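Local coordinates for GntR-family protein transcriptional regulator (Mycobacterium smegmatis, PDB 3F8M) that represses transcription of the phnDCE operon for phosphate uptake when the cell has phosphate available, acting as a DNA-binding regulator of the GntR family, at residues M30-P35 against T73-P78; Q152-L157 against A169-R174. One frame throughout, in Å; residues are numbered along the deposited sequence. Where two conformers were deposited one is given.

From the N terminus, the chain runs through helix 15-29 into the loop 30-35, then through helices 39-45 and 50-62 and out along the hairpin strand 66-69. Contact 1 closes that excursion where the returning strand 72-75 reaches the loop, so it lies wholly within the winged helix-turn-helix domain. The chain then crosses into the UTRA domain and its large antiparallel sheet. Leaving strand 140-150, it makes a short excursion through helix 157-160, and contact 2 closes it against the end of helix 167-173. The two closures follow one another without overlap, on opposite sides of the chain's centre, their nearest atoms about 23 Å apart.

Contact 1 (M30-P35 against T73-P78)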
loop_
_atom_site.group_PDB
_atom_site.type_symbol
_atom_site.label_atom_id
_atom_site.label_comp_id
_atom_site.label_asym_id
_atom_site.label_seq_id
_atom_site.Cartn_x
_atom_site.Cartn_y
_atom_site.Cartn_z
ATOM N N MET A 30 -22.227 -21.502 -3.746
ATOM C CA MET A 30 -22.650 -20.427 -4.633
ATOM C C MET A 30 -21.520 -20.013 -5.569
ATOM O O MET A 30 -20.356 -20.335 -5.324
ATOM C CB MET A 30 -23.143 -19.222 -3.821
ATOM C CG MET A 30 -24.357 -19.522 -2.927
ATOM S SD MET A 30 -24.679 -18.322 -1.601
ATOM C CE MET A 30 -25.564 -17.002 -2.477
ATOM N N ARG A 31 -21.887 -19.294 -6.623
ATOM C CA ARG A 31 -20.939 -18.715 -7.576
ATOM C C ARG A 31 -20.736 -17.251 -7.295
ATOM O O ARG A 31 -21.591 -16.606 -6.681
ATOM C CB ARG A 31 -21.483 -18.828 -8.999
ATOM C CG ARG A 31 -21.627 -20.251 -9.474
ATOM C CD ARG A 31 -22.337 -20.280 -10.820
ATOM N NE ARG A 31 -22.743 -21.633 -11.168
ATOM C CZ ARG A 31 -23.471 -21.959 -12.231
ATOM N NH1 ARG A 31 -23.911 -21.028 -13.070
ATOM N NH2 ARG A 31 -23.759 -23.229 -12.458
ATOM N N ILE A 32 -19.627 -16.701 -7.789
ATOM C CA ILE A 32 -19.400 -15.280 -7.702
ATOM C C ILE A 32 -20.578 -14.525 -8.373
ATOM O O ILE A 32 -21.019 -14.900 -9.456
ATOM C CB ILE A 32 -18.032 -14.946 -8.357
ATOM C CG1 ILE A 32 -16.904 -15.557 -7.496
ATOM C CG2 ILE A 32 -17.903 -13.464 -8.607
ATOM C CD1 ILE A 32 -15.485 -15.593 -8.184
ATOM N N GLY A 33 -21.126 -13.521 -7.697
ATOM C CA GLY A 33 -22.300 -12.807 -8.209
ATOM C C GLY A 33 -23.662 -13.310 -7.701
ATOM O O GLY A 33 -24.639 -12.582 -7.805
ATOM N N ASP A 34 -23.711 -14.498 -7.084
ATOM C CA ASP A 34 -24.997 -15.059 -6.583
ATOM C C ASP A 34 -25.528 -14.217 -5.396
ATOM O O ASP A 34 -24.772 -13.954 -4.437
ATOM C CB ASP A 34 -24.795 -16.491 -6.100
ATOM C CG ASP A 34 -24.793 -17.505 -7.216
ATOM O OD1 ASP A 34 -25.046 -17.133 -8.383
ATOM O OD2 ASP A 34 -24.582 -18.687 -6.894
ATOM N N PRO A 35 -26.830 -13.836 -5.423
ATOM C CA PRO A 35 -27.401 -13.105 -4.264
ATOM C C PRO A 35 -27.915 -13.974 -3.141
ATOM O O PRO A 35 -28.557 -14.996 -3.411
ATOM C CB PRO A 35 -28.586 -12.352 -4.881
ATOM C CG PRO A 35 -29.045 -13.231 -6.026
ATOM C CD PRO A 35 -27.787 -13.928 -6.557
ATOM N N THR A 73 -26.938 -8.524 -1.211
ATOM C CA THR A 73 -25.583 -8.932 -0.898
ATOM C C THR A 73 -25.251 -10.080 -1.828
ATOM O O THR A 73 -25.987 -11.049 -1.868
ATOM C CB THR A 73 -25.524 -9.346 0.568
ATOM O OG1 THR A 73 -25.735 -8.167 1.367
ATOM C CG2 THR A 73 -24.185 -9.983 0.920
ATOM N N VAL A 74 -24.134 -9.970 -2.561
ATOM C CA VAL A 74 -23.731 -11.027 -3.494
ATOM C C VAL A 74 -22.357 -11.615 -3.186
ATOM O O VAL A 74 -21.546 -10.976 -2.487
ATOM C CB VAL A 74 -23.798 -10.594 -4.979
ATOM C CG1 VAL A 74 -25.194 -10.066 -5.343
ATOM C CG2 VAL A 74 -22.697 -9.567 -5.325
ATOM N N VAL A 75 -22.113 -12.819 -3.705
ATOM C CA VAL A 75 -20.846 -13.507 -3.515
ATOM C C VAL A 75 -19.784 -12.689 -4.298
ATOM O O VAL A 75 -20.049 -12.217 -5.415
ATOM C CB VAL A 75 -20.956 -14.972 -4.002
ATOM C CG1 VAL A 75 -19.606 -15.702 -3.946
ATOM C CG2 VAL A 75 -21.968 -15.727 -3.125
ATOM N N ALA A 76 -18.603 -12.485 -3.692
ATOM C CA ALA A 76 -17.525 -11.739 -4.377
ATOM C C ALA A 76 -16.326 -12.658 -4.525
ATOM O O ALA A 76 -16.308 -13.722 -3.923
ATOM C CB ALA A 76 -17.131 -10.482 -3.570
ATOM N N ARG A 77 -15.361 -12.303 -5.380
ATOM C CA ARG A 77 -14.059 -12.981 -5.356
ATOM C C ARG A 77 -13.187 -12.204 -4.371
ATOM O O ARG A 77 -12.964 -11.005 -4.556
ATOM C CB ARG A 77 -13.387 -13.021 -6.740
ATOM C CG ARG A 77 -12.137 -13.918 -6.757
ATOM C CD ARG A 77 -11.418 -13.886 -8.093
ATOM N NE ARG A 77 -12.037 -14.768 -9.069
ATOM C CZ ARG A 77 -12.775 -14.326 -10.075
ATOM N NH1 ARG A 77 -12.938 -13.030 -10.229
ATOM N NH2 ARG A 77 -13.330 -15.169 -10.932
ATOM N N PRO A 78 -12.729 -12.866 -3.309
ATOM C CA PRO A 78 -12.020 -12.129 -2.304
ATOM C C PRO A 78 -10.625 -11.718 -2.822
ATOM O O PRO A 78 -9.983 -12.490 -3.551
ATOM C CB PRO A 78 -11.888 -13.126 -1.146
ATOM C CG PRO A 78 -12.568 -14.337 -1.539
ATOM C CD PRO A 78 -12.861 -14.304 -2.981
#
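In the winged helix-turn-helix domain of this GntR regulator, Gly33 and Asp34 of the loop after the first helix meet Val75 on the second strand of the wing. Two backbone bonds make the join: Gly33 N gives its hydrogen to Val75 O at 2.8 Å, and Val75 N gives its own to Asp34 O at 3.0 Å. Both loop groups belong to a type II turn from Arg31 to Asp34. Gly33 takes its third position, with a positive phi of 94° at which a CB would press on the preceding carbonyl. Asp34 also braces the turn from within: its OD2 receives Arg31 N at 2.8 Å, with the donor well above the carboxylate plane.

The Val75 side chain points toward the loop and packs on it. Its CB lies 3.2 Å from Arg31 O. CG1, anti to the backbone N (chi1 175°), leans on Ile32 CA, while CG2, beside that N, packs 3.8 Å from Met30 CB and also touches Met30 CE. Ile32 reaches Arg77: in one of two Arg77 conformers, hence doubtfully, CD1 sits over one face of the guanidinium, toward its rim, 3.5 Å from Arg77 CZ. At the other end, Pro35 CB rests 4.1 Å from Val74 CG1, beside the single bridge between Pro35 and Val74.

Next to the bridge, Thr73 is hydrogen-bonded through its backbone to Phe36, whose side chain touches Met30 and Val75. Across the wing, Val74 and Ala76 bond to Glu67 and Arg65, so the strand part, 73-75, lies between the 30-35 loop and the wing's first strand, 66-69.

Contact 2 (Q152-L157 against A169-R174); sequences QRYPGL and AEIRSR
Arg174, just past helix 167-173, reaches across to the Tyr154-Leu157 turn of the UTRA domain, a type II turn leading into helix 157-160. Its CB points toward that turn, and the chain stays extended from CG to NE (chi2 160°, chi3 163°). CD comes to the edge of the Tyr154 ring, near its plane. NE turns back to its own helix, forming a salt bridge with Glu170 OE2 at 2.8 Å, almost straight and on the anti lone pair of that oxygen. Leu157 CD1 lies over one face of the guanidinium, nearest NE, and also packs 3.6 Å from Glu170 CG. At the tip, NH1 and NH2 both grip Pro155 O, each at 2.9 Å, approaching from the same face of the carbonyl plane.

Thr160 OG1 is bonded to both Arg174 NH2 and Glu170 OE2, which ties the charged pair to the helix that the turn starts. Deeper in, Ile171 CG1 packs 3.8 Å from Tyr154 CE1, and the hydroxyl at that same end of the ring is hydrogen-bonded to Ile221 O on strand 220-229. Arg153 CB covers one face of the ring, over its centre. A water in the guanidinium plane completes the grip, accepting from Arg174 NH1 at 2.9 Å and donating to Arg153 O at 2.7 Å.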
loop_
_atom_site.group_PDB
_atom_site.type_symbol
_atom_site.label_atom_id
_atom_site.label_comp_id
_atom_site.label_asym_id
_atom_site.label_seq_id
_atom_site.Cartn_x
_atom_site.Cartn_y
_atom_site.Cartn_z
ATOM N N GLN A 152 25.663 -13.470 -10.737
ATOM C CA GLN A 152 26.851 -14.090 -10.106
ATOM C C GLN A 152 26.531 -14.773 -8.797
ATOM O O GLN A 152 27.156 -15.761 -8.409
ATOM C CB GLN A 152 27.980 -13.059 -9.946
ATOM C CG GLN A 152 28.534 -12.694 -11.313
ATOM C CD GLN A 152 29.959 -12.203 -11.317
ATOM O OE1 GLN A 152 30.355 -11.338 -10.515
ATOM N NE2 GLN A 152 30.742 -12.726 -12.258
ATOM N N ARG A 153 25.549 -14.229 -8.082
ATOM C CA ARG A 153 25.147 -14.809 -6.793
ATOM C C ARG A 153 24.390 -16.133 -6.897
ATOM O O ARG A 153 24.262 -16.835 -5.899
ATOM C CB ARG A 153 24.295 -13.854 -5.954
ATOM C CG ARG A 153 24.991 -12.554 -5.448
ATOM C CD ARG A 153 24.241 -12.013 -4.231
ATOM N NE ARG A 153 24.356 -12.921 -3.095
ATOM C CZ ARG A 153 23.906 -12.687 -1.871
ATOM N NH1 ARG A 153 23.278 -11.550 -1.574
ATOM N NH2 ARG A 153 24.090 -13.602 -0.925
ATOM N N TYR A 154 23.873 -16.467 -8.073
ATOM C CA TYR A 154 22.953 -17.625 -8.186
ATOM C C TYR A 154 23.270 -18.580 -9.324
ATOM O O TYR A 154 22.439 -18.814 -10.189
ATOM C CB TYR A 154 21.470 -17.153 -8.291
ATOM C CG TYR A 154 21.108 -16.146 -7.232
ATOM C CD1 TYR A 154 20.919 -16.534 -5.907
ATOM C CD2 TYR A 154 20.942 -14.794 -7.564
ATOM C CE1 TYR A 154 20.584 -15.592 -4.926
ATOM C CE2 TYR A 154 20.603 -13.850 -6.594
ATOM C CZ TYR A 154 20.448 -14.259 -5.270
ATOM O OH TYR A 154 20.101 -13.332 -4.314
ATOM N N PRO A 155 24.484 -19.184 -9.333
ATOM C CA PRO A 155 24.711 -20.107 -10.438
ATOM C C PRO A 155 23.723 -21.278 -10.406
ATOM O O PRO A 155 23.288 -21.751 -9.331
ATOM C CB PRO A 155 26.186 -20.596 -10.230
ATOM C CG PRO A 155 26.439 -20.388 -8.792
ATOM C CD PRO A 155 25.611 -19.136 -8.392
ATOM N N GLY A 156 23.345 -21.707 -11.591
ATOM C CA GLY A 156 22.483 -22.849 -11.789
ATOM C C GLY A 156 21.012 -22.522 -11.523
ATOM O O GLY A 156 20.157 -23.392 -11.662
ATOM N N LEU A 157 20.702 -21.277 -11.153
ATOM C CA LEU A 157 19.321 -20.968 -10.740
ATOM C C LEU A 157 18.280 -21.485 -11.702
ATOM O O LEU A 157 17.308 -22.092 -11.280
ATOM C CB LEU A 157 19.089 -19.472 -10.498
ATOM C CG LEU A 157 17.697 -19.228 -9.891
ATOM C CD1 LEU A 157 17.633 -19.845 -8.494
ATOM C CD2 LEU A 157 17.427 -17.730 -9.848
ATOM N N ALA A 169 12.115 -19.125 -1.094
ATOM C CA ALA A 169 12.475 -20.440 -0.511
ATOM C C ALA A 169 13.734 -20.989 -1.186
ATOM O O ALA A 169 14.635 -21.528 -0.528
ATOM C CB ALA A 169 11.299 -21.433 -0.636
ATOM N N GLU A 170 13.816 -20.800 -2.498
ATOM C CA GLU A 170 15.002 -21.230 -3.233
ATOM C C GLU A 170 16.238 -20.472 -2.798
ATOM O O GLU A 170 17.317 -21.054 -2.657
ATOM C CB GLU A 170 14.789 -21.098 -4.749
ATOM C CG GLU A 170 16.090 -21.293 -5.574
ATOM C CD GLU A 170 16.532 -22.751 -5.629
ATOM O OE1 GLU A 170 15.676 -23.614 -5.383
ATOM O OE2 GLU A 170 17.707 -23.024 -5.950
ATOM N N ILE A 171 16.096 -19.168 -2.621
ATOM C CA ILE A 171 17.217 -18.364 -2.158
ATOM C C ILE A 171 17.623 -18.756 -0.723
ATOM O O ILE A 171 18.826 -18.910 -0.427
ATOM C CB ILE A 171 16.973 -16.834 -2.378
ATOM C CG1 ILE A 171 17.011 -16.512 -3.868
ATOM C CG2 ILE A 171 18.027 -15.970 -1.564
ATOM C CD1 ILE A 171 16.564 -15.078 -4.307
ATOM N N ARG A 172 16.645 -18.967 0.159
ATOM C CA ARG A 172 16.950 -19.429 1.516
ATOM C C ARG A 172 17.703 -20.777 1.513
ATOM O O ARG A 172 18.681 -20.935 2.274
ATOM C CB ARG A 172 15.684 -19.542 2.352
ATOM C CG ARG A 172 15.143 -18.197 2.743
ATOM C CD ARG A 172 13.881 -18.352 3.590
ATOM N NE ARG A 172 13.368 -17.019 3.899
ATOM C CZ ARG A 172 12.230 -16.499 3.447
ATOM N NH1 ARG A 172 11.428 -17.193 2.665
ATOM N NH2 ARG A 172 11.905 -15.253 3.801
ATOM N N SER A 173 17.284 -21.680 0.620
ATOM C CA SER A 173 17.880 -23.037 0.470
ATOM C C SER A 173 19.335 -22.959 0.015
ATOM O O SER A 173 20.087 -23.905 0.213
ATOM C CB SER A 173 17.037 -23.933 -0.471
ATOM O OG SER A 173 17.273 -23.671 -1.845
ATOM N N ARG A 174 19.737 -21.806 -0.528
ATOM C CA ARG A 174 21.135 -21.572 -0.916
ATOM C C ARG A 174 21.984 -20.897 0.206
ATOM O O ARG A 174 23.121 -20.490 -0.024
ATOM C CB ARG A 174 21.209 -20.821 -2.252
ATOM C CG ARG A 174 20.616 -21.632 -3.458
ATOM C CD ARG A 174 20.229 -20.734 -4.672
ATOM N NE ARG A 174 20.064 -21.507 -5.902
ATOM C CZ ARG A 174 20.978 -21.579 -6.876
ATOM N NH1 ARG A 174 22.114 -20.915 -6.779
ATOM N NH2 ARG A 174 20.742 -22.307 -7.955
HETATM O O HOH W 1 23.496 -19.197 -4.928
#